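Local coordinates for precorrin-6Y C5,15-methyltransferase (Decarboxylating) (Geobacter metallireducens, PDB 3E05), which probably methylates a precorrin ring with S-adenosylmethionine in cobalamin biosynthesis, this chain being the C-terminal domain of the longer enzyme, at residues V31-L36 against I56-L61. Sequence-based numbering, arbitrary orientation.
Sequences VTLSKL and IEASNL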
# COMPACT_ATOMS: atom_id res chain seq x y z
N VAL D 31 7.15 -1.21 14.24
CA VAL D 31 7.02 0.23 13.93
C VAL D 31 6.44 1.00 15.14
O VAL D 31 6.91 2.09 15.47
CB VAL D 31 6.11 0.47 12.69
CG1 VAL D 31 6.09 1.96 12.32
CG2 VAL D 31 6.59 -0.35 11.49
N THR D 32 5.46 0.41 15.80
CA THR D 32 4.83 1.01 17.01
C THR D 32 5.87 1.25 18.12
O THR D 32 5.97 2.36 18.68
CB THR D 32 3.67 0.13 17.51
OG1 THR D 32 2.65 0.07 16.52
CG2 THR D 32 3.05 0.64 18.82
N LEU D 33 6.68 0.23 18.39
CA LEU D 33 7.76 0.30 19.39
C LEU D 33 8.81 1.34 19.03
O LEU D 33 9.25 2.09 19.89
CB LEU D 33 8.40 -1.07 19.56
CG LEU D 33 7.48 -2.10 20.25
CD1 LEU D 33 8.00 -3.47 19.99
CD2 LEU D 33 7.29 -1.80 21.73
N SER D 34 9.19 1.40 17.74
CA SER D 34 10.01 2.47 17.18
C SER D 34 9.43 3.86 17.47
O SER D 34 10.13 4.73 17.99
CB SER D 34 10.14 2.28 15.66
OG SER D 34 11.33 2.87 15.16
N LYS D 35 8.15 4.04 17.15
CA LYS D 35 7.47 5.32 17.34
C LYS D 35 7.37 5.70 18.84
O LYS D 35 7.34 6.88 19.19
CB LYS D 35 6.07 5.30 16.70
CG LYS D 35 6.05 5.24 15.14
CD LYS D 35 6.81 6.38 14.47
CE LYS D 35 6.82 6.20 12.94
NZ LYS D 35 7.48 7.30 12.26
N LEU D 36 7.32 4.69 19.70
CA LEU D 36 7.29 4.93 21.15
C LEU D 36 8.59 5.51 21.74
O LEU D 36 8.58 5.98 22.87
CB LEU D 36 6.88 3.68 21.91
CG LEU D 36 5.37 3.38 21.95
CD1 LEU D 36 5.11 1.92 22.23
CD2 LEU D 36 4.69 4.28 23.00
N ILE D 56 4.92 -6.86 25.87
CA ILE D 56 5.93 -7.91 26.01
C ILE D 56 7.23 -7.57 25.28
O ILE D 56 8.31 -7.67 25.85
CB ILE D 56 5.36 -9.29 25.60
CG1 ILE D 56 4.42 -9.80 26.70
CG2 ILE D 56 6.46 -10.30 25.31
CD1 ILE D 56 3.59 -10.99 26.27
N GLU D 57 7.13 -7.15 24.02
CA GLU D 57 8.33 -6.70 23.30
C GLU D 57 8.94 -5.38 23.84
O GLU D 57 10.16 -5.23 23.88
CB GLU D 57 8.10 -6.70 21.78
CG GLU D 57 7.98 -8.12 21.21
CD GLU D 57 7.91 -8.17 19.71
OE1 GLU D 57 8.02 -7.10 19.06
OE2 GLU D 57 7.73 -9.27 19.16
N ALA D 58 8.09 -4.47 24.29
CA ALA D 58 8.53 -3.26 25.01
C ALA D 58 9.38 -3.61 26.25
O ALA D 58 10.37 -2.93 26.54
CB ALA D 58 7.36 -2.45 25.45
N SER D 59 8.95 -4.65 26.96
CA SER D 59 9.63 -5.11 28.17
C SER D 59 11.00 -5.69 27.85
O SER D 59 11.93 -5.58 28.67
CB SER D 59 8.75 -6.10 28.94
OG SER D 59 8.88 -7.42 28.44
N ASN D 60 11.15 -6.29 26.67
CA ASN D 60 12.44 -6.76 26.21
C ASN D 60 13.40 -5.60 25.92
O ASN D 60 14.62 -5.71 26.14
CB ASN D 60 12.29 -7.64 24.97
CG ASN D 60 11.69 -9.00 25.28
OD1 ASN D 60 11.64 -9.42 26.44
ND2 ASN D 60 11.26 -9.69 24.25
N LEU D 61 12.83 -4.48 25.46
CA LEU D 61 13.58 -3.28 25.11
C LEU D 61 13.88 -2.41 26.32
O LEU D 61 14.80 -1.58 26.28
CB LEU D 61 12.82 -2.43 24.09
CG LEU D 61 12.49 -2.98 22.69
CD1 LEU D 61 11.56 -2.02 21.94
CD2 LEU D 61 13.73 -3.18 21.91
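Leu33 on helix 26-35 reaches into the face of helix 53-61 formed by Glu57, Ala58 and Leu61. The contact is mostly apolar, and no hydrogen bond crosses it. Leu33 CG lies anti to its own carbonyl carbon (chi1 -69°), and its two methyls part over neighbouring residues. Leu33 CD2 meets the methyl of Ala58, 3.8 Å from Ala58 CB. The small side chain lets the backbones come near, with Leu33 CA 6.7 Å from Ala58 CA. Leu33 CD1 sits 3.7 Å from Glu57 CB and equally near Glu57 OE1, as the two side chains cross at about a right angle. Leu61 CD1 touches Leu33 nearer its backbone, 4.1 Å from Leu33 CB. Replacing Leu33 by the smaller alanine is likely to open a gap over Ala58 and to leave Glu57 CB without its methyl neighbour.

Glu57 OE2 forms a salt bridge with Arg29, one turn before Leu33 on helix 26-35, and so ties the two helices together beside the apolar contact. It also accepts a hydrogen bond from Ile11 N. Ser59 OG bonds back to Ile56 O at 2.7 Å. Leu61 also packs on Leu61 of the second subunit.

The axes of segments 31-35 and 56-61 come within 10.7 Å, and their directions differ by 49°. This is buried helix-helix packing beside the central sheet of a Rossmann-like methyltransferase domain, whose strand order is 3-2-1-4-5-7-6.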